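Local coordinates for protein catechol 2,3-dioxygenase (Rhodococcus sp., PDB 2WL9) that probably catalyses the iron-dependent extradiol ring cleavage of catechols with dioxygen, a step in the breakdown of aromatic hydrocarbons, at residues 249-254 with 261-266; 145-150 with 211-216; 238-243 with 286-291; 233-238 with 253-258. All coordinates share one frame; numbering follows the deposited sequence.

Interaction 1 of 4, residues 249-254 with 261-266. With FE (Fe (III) ion), chain K.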
loop_
_atom_site.group_PDB
_atom_site.type_symbol
_atom_site.label_atom_id
_atom_site.label_comp_id
_atom_site.label_asym_id
_atom_site.label_seq_id
_atom_site.Cartn_x
_atom_site.Cartn_y
_atom_site.Cartn_z
ATOM N N ALA C 249 16.508 14.630 -16.210
ATOM C CA ALA C 249 16.249 15.745 -15.300
ATOM C C ALA C 249 15.926 17.025 -16.064
ATOM O O ALA C 249 16.504 17.284 -17.113
ATOM C CB ALA C 249 17.450 15.969 -14.406
ATOM N N LEU C 250 15.002 17.822 -15.535
ATOM C CA LEU C 250 14.698 19.131 -16.121
ATOM C C LEU C 250 15.647 20.181 -15.559
ATOM O O LEU C 250 15.558 20.529 -14.380
ATOM C CB LEU C 250 13.245 19.526 -15.848
ATOM C CG LEU C 250 12.693 20.681 -16.686
ATOM C CD1 LEU C 250 12.612 20.281 -18.158
ATOM C CD2 LEU C 250 11.323 21.100 -16.178
ATOM N N THR C 251 16.552 20.686 -16.399
ATOM C CA THR C 251 17.652 21.536 -15.915
ATOM C C THR C 251 18.025 22.649 -16.885
ATOM O O THR C 251 17.744 22.564 -18.072
ATOM C CB THR C 251 18.957 20.728 -15.665
ATOM O OG1 THR C 251 19.621 20.474 -16.915
ATOM C CG2 THR C 251 18.714 19.406 -14.933
ATOM N N PHE C 252 18.668 23.694 -16.366
ATOM C CA PHE C 252 19.348 24.666 -17.212
ATOM C C PHE C 252 20.771 24.871 -16.688
ATOM O O PHE C 252 21.077 24.470 -15.565
ATOM C CB PHE C 252 18.556 25.980 -17.321
ATOM C CG PHE C 252 18.500 26.777 -16.053
ATOM C CD1 PHE C 252 19.340 27.874 -15.877
ATOM C CD2 PHE C 252 17.598 26.456 -15.043
ATOM C CE1 PHE C 252 19.289 28.626 -14.713
ATOM C CE2 PHE C 252 17.544 27.207 -13.872
ATOM C CZ PHE C 252 18.394 28.295 -13.710
ATOM N N TYR C 253 21.634 25.461 -17.512
ATOM C CA TYR C 253 23.027 25.714 -17.146
ATOM C C TYR C 253 23.299 27.211 -17.193
ATOM O O TYR C 253 23.101 27.842 -18.236
ATOM C CB TYR C 253 23.974 25.025 -18.134
ATOM C CG TYR C 253 24.031 23.512 -18.075
ATOM C CD1 TYR C 253 25.146 22.868 -17.542
ATOM C CD2 TYR C 253 22.996 22.726 -18.587
ATOM C CE1 TYR C 253 25.230 21.477 -17.499
ATOM C CE2 TYR C 253 23.068 21.324 -18.550
ATOM C CZ TYR C 253 24.197 20.708 -18.006
ATOM O OH TYR C 253 24.304 19.329 -17.947
ATOM N N CYS C 254 23.775 27.771 -16.080
ATOM C CA CYS C 254 24.024 29.209 -15.973
ATOM C C CYS C 254 25.365 29.522 -15.311
ATOM O O CYS C 254 25.908 28.693 -14.580
ATOM C CB CYS C 254 22.881 29.910 -15.226
ATOM S SG CYS C 254 22.722 29.523 -13.454
ATOM N N LEU C 261 30.043 26.946 -14.394
ATOM C CA LEU C 261 28.594 26.739 -14.482
ATOM C C LEU C 261 27.954 26.002 -13.316
ATOM O O LEU C 261 28.502 25.032 -12.804
ATOM C CB LEU C 261 28.240 25.996 -15.773
ATOM C CG LEU C 261 28.603 26.643 -17.107
ATOM C CD1 LEU C 261 28.276 25.674 -18.218
ATOM C CD2 LEU C 261 27.831 27.926 -17.287
ATOM N N TRP C 262 26.778 26.473 -12.914
ATOM C CA TRP C 262 25.884 25.688 -12.068
ATOM C C TRP C 262 24.657 25.275 -12.873
ATOM O O TRP C 262 24.172 26.031 -13.718
ATOM C CB TRP C 262 25.476 26.470 -10.821
ATOM C CG TRP C 262 26.467 26.384 -9.703
ATOM C CD1 TRP C 262 27.793 26.059 -9.801
ATOM C CD2 TRP C 262 26.224 26.662 -8.317
ATOM N NE1 TRP C 262 28.383 26.096 -8.560
ATOM C CE2 TRP C 262 27.445 26.469 -7.633
ATOM C CE3 TRP C 262 25.090 27.052 -7.586
ATOM C CZ2 TRP C 262 27.570 26.652 -6.250
ATOM C CZ3 TRP C 262 25.216 27.240 -6.203
ATOM C CH2 TRP C 262 26.447 27.032 -5.554
ATOM N N GLU C 263 24.164 24.073 -12.592
ATOM C CA GLU C 263 23.055 23.491 -13.319
ATOM C C GLU C 263 21.916 23.156 -12.345
ATOM O O GLU C 263 21.829 22.032 -11.861
ATOM C CB GLU C 263 23.538 22.244 -14.074
ATOM C CG GLU C 263 22.508 21.590 -14.999
ATOM C CD GLU C 263 22.803 20.114 -15.266
ATOM O OE1 GLU C 263 23.892 19.628 -14.888
ATOM O OE2 GLU C 263 21.953 19.438 -15.870
ATOM N N PRO C 264 21.047 24.144 -12.044
ATOM C CA PRO C 264 19.879 23.882 -11.207
ATOM C C PRO C 264 18.929 22.927 -11.919
ATOM O O PRO C 264 18.703 23.066 -13.122
ATOM C CB PRO C 264 19.230 25.263 -11.067
ATOM C CG PRO C 264 20.332 26.226 -11.348
ATOM C CD PRO C 264 21.145 25.570 -12.403
ATOM N N GLY C 265 18.383 21.970 -11.185
ATOM C CA GLY C 265 17.533 20.951 -11.798
ATOM C C GLY C 265 16.436 20.403 -10.913
ATOM O O GLY C 265 16.319 20.778 -9.742
ATOM N N TRP C 266 15.628 19.522 -11.501
ATOM C CA TRP C 266 14.493 18.885 -10.844
ATOM C C TRP C 266 14.139 17.583 -11.560
ATOM O O TRP C 266 14.248 17.494 -12.784
ATOM C CB TRP C 266 13.266 19.802 -10.854
ATOM C CG TRP C 266 12.016 19.118 -10.365
ATOM C CD1 TRP C 266 11.623 18.971 -9.072
ATOM C CD2 TRP C 266 11.016 18.470 -11.167
ATOM N NE1 TRP C 266 10.433 18.276 -9.010
ATOM C CE2 TRP C 266 10.039 17.957 -10.281
ATOM C CE3 TRP C 266 10.853 18.268 -12.546
ATOM C CZ2 TRP C 266 8.911 17.261 -10.726
ATOM C CZ3 TRP C 266 9.730 17.571 -12.992
ATOM C CH2 TRP C 266 8.774 17.076 -12.084
HETATM FE FE FE K . 25.006 17.772 -15.685
#
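E263 reaches across to Y253 and T251 and binds the iron (III) ion through OE1, with OE1 2.3 Å from the metal. The Y253 ring lies against the carboxylate, the two planes 14° apart. E263 CG sits over the ring centre, 3.5 Å from the Y253 ring centroid, in a CH-pi contact. The other carboxylate oxygen is held separately: T251 OG1 donates to the anti lone pair of E263 OE2 at 2.8 Å. E263 has CG anti to the backbone N (chi1 -174°), and its chain runs on extended to the metal. Y253 OH lies 2.8 Å from the iron, longer than the E263 OE1 bond, and is hydrogen-bonded to H244.

Behind this first shell the two segments pair as antiparallel strands. C254 and W262 form a hydrogen-bonded pair, with C254 N to W262 O at 3.0 Å and W262 N to C254 O at 2.9 Å. Further along, L250 N donates to W266 O, while the bond from F252 N to P264 O is weak. On the side away from the iron, P264 lays CD over one face of the F252 ring, offset toward the rim, and L223 of helix 220-232 packs on both residues. H149 and H212 complete the metal site with Y253 and E263. The arrangement is a beta hairpin carrying the carboxylate of the two-histidine, one-carboxylate iron site of type I extradiol dioxygenases.

Interaction 2 of 4, residues 145-150 with 211-216. With FE (Fe (III) ion), chain K.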
loop_
_atom_site.group_PDB
_atom_site.type_symbol
_atom_site.label_atom_id
_atom_site.label_comp_id
_atom_site.label_asym_id
_atom_site.label_seq_id
_atom_site.Cartn_x
_atom_site.Cartn_y
_atom_site.Cartn_z
ATOM N N GLN C 145 22.245 10.807 -1.517
ATOM C CA GLN C 145 22.563 11.120 -2.907
ATOM C C GLN C 145 23.647 12.182 -3.065
ATOM O O GLN C 145 24.006 12.528 -4.190
ATOM C CB GLN C 145 21.299 11.560 -3.645
ATOM C CG GLN C 145 20.326 10.432 -3.944
ATOM C CD GLN C 145 19.223 10.872 -4.880
ATOM O OE1 GLN C 145 19.483 11.448 -5.932
ATOM N NE2 GLN C 145 17.984 10.606 -4.499
ATOM N N GLY C 146 24.169 12.698 -1.951
ATOM C CA GLY C 146 25.194 13.745 -2.005
ATOM C C GLY C 146 24.682 15.087 -2.506
ATOM O O GLY C 146 23.485 15.250 -2.736
ATOM N N LEU C 147 25.582 16.050 -2.694
ATOM C CA LEU C 147 25.162 17.422 -3.013
ATOM C C LEU C 147 24.604 17.601 -4.425
ATOM O O LEU C 147 23.853 18.535 -4.672
ATOM C CB LEU C 147 26.275 18.447 -2.737
ATOM C CG LEU C 147 27.419 18.633 -3.733
ATOM C CD1 LEU C 147 27.973 20.056 -3.673
ATOM C CD2 LEU C 147 28.507 17.634 -3.420
ATOM N N GLY C 148 24.977 16.707 -5.338
ATOM C CA GLY C 148 24.618 16.828 -6.749
ATOM C C GLY C 148 25.644 16.075 -7.573
ATOM O O GLY C 148 26.136 15.041 -7.137
ATOM N N HIS C 149 25.970 16.583 -8.760
ATOM C CA HIS C 149 27.055 16.007 -9.557
ATOM C C HIS C 149 27.945 17.052 -10.194
ATOM O O HIS C 149 27.569 18.217 -10.287
ATOM C CB HIS C 149 26.533 15.027 -10.612
ATOM C CG HIS C 149 25.848 15.670 -11.777
ATOM N ND1 HIS C 149 24.508 15.487 -12.039
ATOM C CD2 HIS C 149 26.323 16.457 -12.773
ATOM C CE1 HIS C 149 24.183 16.147 -13.137
ATOM N NE2 HIS C 149 25.266 16.746 -13.600
ATOM N N ILE C 150 29.112 16.615 -10.657
ATOM C CA ILE C 150 30.124 17.508 -11.210
ATOM C C ILE C 150 30.782 16.934 -12.458
ATOM O O ILE C 150 31.020 15.722 -12.552
ATOM C CB ILE C 150 31.239 17.824 -10.171
ATOM C CG1 ILE C 150 31.866 16.526 -9.627
ATOM C CG2 ILE C 150 30.686 18.725 -9.055
ATOM C CD1 ILE C 150 32.999 16.727 -8.625
ATOM N N ASN C 211 33.803 21.978 -14.735
ATOM C CA ASN C 211 32.946 22.572 -15.749
ATOM C C ASN C 211 31.622 23.019 -15.146
ATOM O O ASN C 211 31.218 24.169 -15.311
ATOM C CB ASN C 211 32.696 21.613 -16.910
ATOM C CG ASN C 211 31.680 22.158 -17.891
ATOM O OD1 ASN C 211 31.957 23.102 -18.638
ATOM N ND2 ASN C 211 30.492 21.575 -17.888
ATOM N N HIS C 212 30.949 22.107 -14.456
ATOM C CA HIS C 212 29.707 22.457 -13.782
ATOM C C HIS C 212 29.429 21.638 -12.529
ATOM O O HIS C 212 30.010 20.580 -12.318
ATOM C CB HIS C 212 28.507 22.422 -14.751
ATOM C CG HIS C 212 27.960 21.052 -15.012
ATOM N ND1 HIS C 212 28.403 20.257 -16.045
ATOM C CD2 HIS C 212 26.978 20.355 -14.396
ATOM C CE1 HIS C 212 27.729 19.119 -16.042
ATOM N NE2 HIS C 212 26.866 19.149 -15.046
ATOM N N LEU C 213 28.515 22.153 -11.747
ATOM C CA LEU C 213 27.893 21.510 -10.631
ATOM C C LEU C 213 26.394 21.549 -10.851
ATOM O O LEU C 213 25.856 22.552 -11.144
ATOM C CB LEU C 213 28.210 22.189 -9.323
ATOM C CG LEU C 213 27.376 21.869 -8.096
ATOM C CD1 LEU C 213 27.516 20.464 -7.692
ATOM C CD2 LEU C 213 27.676 22.779 -6.995
ATOM N N MET C 214 25.766 20.410 -10.671
ATOM C CA MET C 214 24.335 20.278 -10.741
ATOM C C MET C 214 23.775 20.105 -9.330
ATOM O O MET C 214 24.272 19.364 -8.598
ATOM C CB MET C 214 23.985 19.074 -11.553
ATOM C CG MET C 214 22.612 18.845 -11.730
ATOM S SD MET C 214 21.632 18.130 -10.410
ATOM C CE MET C 214 20.169 17.902 -11.135
ATOM N N ILE C 215 22.765 20.870 -9.011
ATOM C CA ILE C 215 22.048 20.859 -7.770
ATOM C C ILE C 215 20.549 20.613 -8.096
ATOM O O ILE C 215 20.037 21.062 -9.094
ATOM C CB ILE C 215 22.229 22.126 -6.938
ATOM C CG1 ILE C 215 21.696 23.354 -7.644
ATOM C CG2 ILE C 215 23.657 22.319 -6.486
ATOM C CD1 ILE C 215 21.900 24.605 -6.924
ATOM N N GLU C 216 19.894 19.871 -7.226
ATOM C CA GLU C 216 18.539 19.432 -7.526
ATOM C C GLU C 216 17.553 19.896 -6.464
ATOM O O GLU C 216 17.797 19.720 -5.271
ATOM C CB GLU C 216 18.522 17.905 -7.660
ATOM C CG GLU C 216 17.203 17.334 -8.165
ATOM C CD GLU C 216 17.203 15.827 -8.207
ATOM O OE1 GLU C 216 18.252 15.215 -7.913
ATOM O OE2 GLU C 216 16.142 15.250 -8.516
HETATM FE FE FE K . 25.006 17.772 -15.685
HETATM O O HOH W 1 21.186 18.448 -5.219
#
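The H149 ring has M214 CB over one face, 3.4 Å from the ring centroid, and the NE2 of H212 at its edge. M214 SD stands obliquely to the same ring. The H197 ring also meets H149, planes at about 35°. The two iron-binding imidazoles, H149 and H212, meet rim to rim, their planes at 82°, and neither covers the other. The H212 ring also packs edge-to-face with Y253.

Both rings direct NE2 at the iron (III) ion: H149 NE2 is 2.3 Å from it and H212 NE2 2.4 Å. The two nitrogens are 3.2 Å apart because they share the metal, not because they bond.

The backbones pair as antiparallel strands. M214 N donates to H149 O at 2.9 Å, and H149 N returns a longer bond to M214 O. L213 CD1 packs on I150 CG2 and L147 CD1, turned away from the metal. Where the strands part, one water donates to L147 O and accepts from E216 N.

E263 supplies a carboxylate oxygen to the same iron. Two imidazole nitrogens and one carboxylate oxygen thus hold the metal, as in extradiol dioxygenases, which bind catechol and dioxygen at an iron (II) centre when active.

Interaction 3 of 4, residues 238-243 with 286-291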
loop_
_atom_site.group_PDB
_atom_site.type_symbol
_atom_site.label_atom_id
_atom_site.label_comp_id
_atom_site.label_asym_id
_atom_site.label_seq_id
_atom_site.Cartn_x
_atom_site.Cartn_y
_atom_site.Cartn_z
ATOM N N THR C 238 24.000 29.364 -20.480
ATOM C CA THR C 238 24.703 28.695 -21.587
ATOM C C THR C 238 23.838 27.650 -22.290
ATOM O O THR C 238 23.914 27.490 -23.507
ATOM C CB THR C 238 25.997 28.017 -21.122
ATOM O OG1 THR C 238 25.682 26.802 -20.427
ATOM C CG2 THR C 238 26.758 28.936 -20.201
ATOM N N LEU C 239 23.049 26.919 -21.510
ATOM C CA LEU C 239 22.073 25.979 -22.050
ATOM C C LEU C 239 20.721 26.251 -21.402
ATOM O O LEU C 239 20.604 26.278 -20.174
ATOM C CB LEU C 239 22.514 24.521 -21.825
ATOM C CG LEU C 239 23.825 24.028 -22.468
ATOM C CD1 LEU C 239 24.287 22.709 -21.845
ATOM C CD2 LEU C 239 23.725 23.894 -23.986
ATOM N N GLN C 240 19.708 26.475 -22.236
ATOM C CA GLN C 240 18.352 26.746 -21.765
ATOM C C GLN C 240 17.750 25.501 -21.095
ATOM O O GLN C 240 18.339 24.413 -21.148
ATOM C CB GLN C 240 17.468 27.211 -22.927
ATOM C CG GLN C 240 18.066 28.358 -23.743
ATOM C CD GLN C 240 17.148 28.844 -24.857
ATOM O OE1 GLN C 240 16.332 28.093 -25.381
ATOM N NE2 GLN C 240 17.289 30.110 -25.225
ATOM N N ILE C 241 16.590 25.673 -20.463
ATOM C CA ILE C 241 15.863 24.557 -19.854
ATOM C C ILE C 241 15.706 23.409 -20.849
ATOM O O ILE C 241 15.404 23.629 -22.024
ATOM C CB ILE C 241 14.462 24.979 -19.333
ATOM C CG1 ILE C 241 14.576 26.091 -18.284
ATOM C CG2 ILE C 241 13.719 23.777 -18.736
ATOM C CD1 ILE C 241 13.259 26.822 -18.016
ATOM N N GLY C 242 15.942 22.191 -20.368
ATOM C CA GLY C 242 15.723 20.986 -21.156
ATOM C C GLY C 242 15.994 19.709 -20.383
ATOM O O GLY C 242 16.026 19.703 -19.144
ATOM N N LYS C 243 16.186 18.622 -21.126
ATOM C CA LYS C 243 16.399 17.308 -20.536
ATOM C C LYS C 243 17.439 16.507 -21.297
ATOM O O LYS C 243 17.311 16.300 -22.506
ATOM C CB LYS C 243 15.102 16.499 -20.521
ATOM C CG LYS C 243 14.152 16.838 -19.412
ATOM C CD LYS C 243 13.208 15.677 -19.197
ATOM C CE LYS C 243 12.167 15.993 -18.150
ATOM N NZ LYS C 243 11.082 14.983 -18.210
ATOM N N ASP C 286 18.944 24.152 -25.540
ATOM C CA ASP C 286 19.417 24.899 -26.696
ATOM C C ASP C 286 20.568 25.785 -26.258
ATOM O O ASP C 286 20.530 26.361 -25.166
ATOM C CB ASP C 286 18.286 25.753 -27.259
ATOM C CG ASP C 286 17.027 24.947 -27.505
ATOM O OD1 ASP C 286 16.991 24.211 -28.515
ATOM O OD2 ASP C 286 16.087 25.038 -26.679
ATOM N N ASN C 287 21.590 25.870 -27.106
ATOM C CA ASN C 287 22.755 26.703 -26.837
ATOM C C ASN C 287 22.396 28.178 -26.850
ATOM O O ASN C 287 21.721 28.650 -27.760
ATOM C CB ASN C 287 23.873 26.417 -27.842
ATOM C CG ASN C 287 24.354 24.979 -27.778
ATOM O OD1 ASN C 287 23.743 24.079 -28.357
ATOM N ND2 ASN C 287 25.451 24.756 -27.069
ATOM N N GLU C 288 22.834 28.893 -25.821
ATOM C CA GLU C 288 22.616 30.328 -25.731
ATOM C C GLU C 288 23.979 31.022 -25.603
ATOM O O GLU C 288 24.748 31.043 -26.568
ATOM C CB GLU C 288 21.676 30.641 -24.562
ATOM C CG GLU C 288 21.014 32.018 -24.583
ATOM C CD GLU C 288 19.953 32.165 -23.497
ATOM O OE1 GLU C 288 19.302 31.154 -23.152
ATOM O OE2 GLU C 288 19.766 33.290 -22.983
ATOM N N VAL C 289 24.292 31.556 -24.421
ATOM C CA VAL C 289 25.561 32.260 -24.196
ATOM C C VAL C 289 26.732 31.282 -24.292
ATOM O O VAL C 289 26.826 30.329 -23.517
ATOM C CB VAL C 289 25.587 33.021 -22.842
ATOM C CG1 VAL C 289 26.865 33.839 -22.714
ATOM C CG2 VAL C 289 24.366 33.930 -22.703
ATOM N N GLU C 290 27.613 31.517 -25.260
ATOM C CA GLU C 290 28.693 30.576 -25.551
ATOM C C GLU C 290 29.973 30.852 -24.759
ATOM O O GLU C 290 30.143 31.933 -24.193
ATOM C CB GLU C 290 28.968 30.521 -27.060
ATOM C CG GLU C 290 27.815 29.908 -27.851
ATOM C CD GLU C 290 28.178 29.579 -29.288
ATOM O OE1 GLU C 290 29.142 28.810 -29.508
ATOM O OE2 GLU C 290 27.479 30.075 -30.197
ATOM N N GLY C 291 30.852 29.852 -24.706
ATOM C CA GLY C 291 32.185 30.013 -24.117
ATOM C C GLY C 291 32.383 29.460 -22.717
ATOM O O GLY C 291 33.350 29.821 -22.038
#
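T238 O accepts from E288 N at 2.9 Å, a nearly straight bond with a 168° angle at the hydrogen. The donor stands above the carbonyl plane. A second backbone bond follows, Q240 N to D286 O at 3.0 Å, and the two flank the single bridge between L239 and N287. T238 CA also brings its hydrogen to V289 O, which has no hydrogen-bond partner in the model.

The Q240 side chain leans over the loop, with CG anti to the carbonyl carbon (chi1 -51°) and the chain extended beyond it. NE2 of Q240 donates to OE1 of E288 at 3.1 Å. The carboxylate is met from above its plane, while the acceptor lies in the amide plane. The two side chains cross at about a right angle. E288 OE2 has its own partner, a salt bridge to R231 of helix 220-232. On the other side of the strand, L239 CD2 lies 3.6 Å from N287 ND2, which bonds to I296 O. The side chains of L239 and N287 run side by side.

T238 and L239 both face Y253, a classic beta bulge. Through the two backbone bonds the loop 286-291 is attached to this bulged strand, at the periphery of the metal-binding domain.

Interaction 4 of 4, residues 233-238 with 253-258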
loop_
_atom_site.group_PDB
_atom_site.type_symbol
_atom_site.label_atom_id
_atom_site.label_comp_id
_atom_site.label_asym_id
_atom_site.label_seq_id
_atom_site.Cartn_x
_atom_site.Cartn_y
_atom_site.Cartn_z
ATOM N N GLN C 233 18.225 38.808 -13.286
ATOM C CA GLN C 233 19.517 39.380 -12.882
ATOM C C GLN C 233 20.532 39.412 -14.031
ATOM O O GLN C 233 21.703 39.756 -13.829
ATOM C CB GLN C 233 20.082 38.645 -11.660
ATOM C CG GLN C 233 19.265 38.842 -10.379
ATOM C CD GLN C 233 20.052 38.533 -9.109
ATOM O OE1 GLN C 233 21.284 38.608 -9.086
ATOM N NE2 GLN C 233 19.335 38.186 -8.039
ATOM N N LYS C 234 20.060 39.060 -15.229
ATOM C CA LYS C 234 20.840 39.073 -16.471
ATOM C C LYS C 234 22.107 38.212 -16.412
ATOM O O LYS C 234 23.121 38.531 -17.041
ATOM C CB LYS C 234 21.150 40.513 -16.915
ATOM N N ILE C 235 22.026 37.113 -15.665
ATOM C CA ILE C 235 23.126 36.154 -15.554
ATOM C C ILE C 235 23.108 35.215 -16.764
ATOM O O ILE C 235 22.045 34.735 -17.164
ATOM C CB ILE C 235 23.052 35.351 -14.234
ATOM C CG1 ILE C 235 23.138 36.295 -13.028
ATOM C CG2 ILE C 235 24.158 34.296 -14.176
ATOM C CD1 ILE C 235 22.957 35.616 -11.678
ATOM N N ASP C 236 24.285 34.977 -17.344
ATOM C CA ASP C 236 24.428 34.153 -18.550
ATOM C C ASP C 236 23.892 32.735 -18.390
ATOM O O ASP C 236 24.256 32.028 -17.448
ATOM C CB ASP C 236 25.894 34.096 -18.992
ATOM C CG ASP C 236 26.405 35.432 -19.510
ATOM O OD1 ASP C 236 25.583 36.336 -19.768
ATOM O OD2 ASP C 236 27.634 35.569 -19.670
ATOM N N VAL C 237 23.017 32.349 -19.318
ATOM C CA VAL C 237 22.514 30.983 -19.441
ATOM C C VAL C 237 23.171 30.386 -20.680
ATOM O O VAL C 237 22.946 30.867 -21.799
ATOM C CB VAL C 237 20.961 30.954 -19.580
ATOM C CG1 VAL C 237 20.464 29.589 -20.059
ATOM C CG2 VAL C 237 20.289 31.316 -18.268
ATOM N N THR C 238 24.000 29.364 -20.480
ATOM C CA THR C 238 24.703 28.695 -21.587
ATOM C C THR C 238 23.838 27.650 -22.290
ATOM O O THR C 238 23.914 27.490 -23.507
ATOM C CB THR C 238 25.997 28.017 -21.122
ATOM O OG1 THR C 238 25.682 26.802 -20.427
ATOM C CG2 THR C 238 26.758 28.936 -20.201
ATOM N N TYR C 253 21.634 25.461 -17.512
ATOM C CA TYR C 253 23.027 25.714 -17.146
ATOM C C TYR C 253 23.299 27.211 -17.193
ATOM O O TYR C 253 23.101 27.842 -18.236
ATOM C CB TYR C 253 23.974 25.025 -18.134
ATOM C CG TYR C 253 24.031 23.512 -18.075
ATOM C CD1 TYR C 253 25.146 22.868 -17.542
ATOM C CD2 TYR C 253 22.996 22.726 -18.587
ATOM C CE1 TYR C 253 25.230 21.477 -17.499
ATOM C CE2 TYR C 253 23.068 21.324 -18.550
ATOM C CZ TYR C 253 24.197 20.708 -18.006
ATOM O OH TYR C 253 24.304 19.329 -17.947
ATOM N N CYS C 254 23.775 27.771 -16.080
ATOM C CA CYS C 254 24.024 29.209 -15.973
ATOM C C CYS C 254 25.365 29.522 -15.311
ATOM O O CYS C 254 25.908 28.693 -14.580
ATOM C CB CYS C 254 22.881 29.910 -15.226
ATOM S SG CYS C 254 22.722 29.523 -13.454
ATOM N N ALA C 255 25.884 30.723 -15.569
ATOM C CA ALA C 255 27.170 31.168 -15.013
ATOM C C ALA C 255 27.109 31.419 -13.513
ATOM O O ALA C 255 26.104 31.898 -12.995
ATOM C CB ALA C 255 27.651 32.429 -15.725
ATOM N N ASN C 256 28.198 31.103 -12.821
ATOM C CA ASN C 256 28.350 31.488 -11.418
ATOM C C ASN C 256 29.400 32.613 -11.256
ATOM O O ASN C 256 30.014 33.024 -12.242
ATOM C CB ASN C 256 28.618 30.258 -10.527
ATOM C CG ASN C 256 29.919 29.544 -10.855
ATOM O OD1 ASN C 256 30.964 30.162 -11.066
ATOM N ND2 ASN C 256 29.863 28.222 -10.865
ATOM N N PRO C 257 29.585 33.140 -10.032
ATOM C CA PRO C 257 30.531 34.250 -9.850
ATOM C C PRO C 257 31.990 33.913 -10.147
ATOM O O PRO C 257 32.805 34.828 -10.249
ATOM C CB PRO C 257 30.369 34.615 -8.371
ATOM C CG PRO C 257 29.034 34.107 -8.000
ATOM C CD PRO C 257 28.854 32.852 -8.789
ATOM N N SER C 258 32.315 32.627 -10.287
ATOM C CA SER C 258 33.691 32.211 -10.572
ATOM C C SER C 258 33.948 31.929 -12.058
ATOM O O SER C 258 35.048 31.537 -12.434
ATOM C CB SER C 258 34.087 31.007 -9.715
ATOM O OG SER C 258 34.249 31.385 -8.355
#
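V237 and C254 form an antiparallel non-hydrogen-bonded pair, their CA atoms 4.2 Å apart, with a backbone bond on each side of it. These are A255 N to D236 O at 2.8 Å and T238 N to Y253 O at 2.9 Å, the latter well bent at 135°. Strand 237-240 follows strand 210-217 and helix 220-232 and precedes strands 250-255 and 261-266, the beta-alpha-beta-beta-beta module of the vicinal oxygen chelate (glyoxalase) fold. The helix ends in a Schellman motif with K234 as its C-prime residue.

The side chains touch lightly. V237 CG2 meets C254 CB at 4.2 Å, and V230 of the helix packs against both residues. D236 and A255 touch through their CB atoms, while D236 OD2 turns to a hydrogen bond with Y292. T238 OG1 comes 3.4 Å from Y253 CB, obliquely to the tyrosine ring. T238 has OG1 between the backbone N and carbonyl carbon (chi1 76°), which brings the hydroxyl to this place.

Past the strand, N256 OD1 accepts from S258 N in an Asx turn that bends the chain away. I235, still short of the strand, holds CG2, anti to its backbone N, just 3.3 Å from A255 O.

Following the chain, interaction 2 comes first: 145-150 pairs with 211-216, closing a loop of 60 residues before the other contacts open. Interactions 4, 3 and 1 then share the following part of the chain. Interaction 4 closes 233-238 on 253-258. Interaction 3 starts at T238, which both use, and ends at 286-291, so the two cross. Interaction 1, the hairpin 249-254 with 261-266, is nested within interaction 3 and shares Y253 and C254 with interaction 4. Strand 261-266 runs beside strand 210-217, joining interactions 1 and 2, both of which reach the iron. Interaction 4 joins the segment after helix 220-232 to strand 250-255, and interaction 3 attaches the loop 286-291 to strand 237-240.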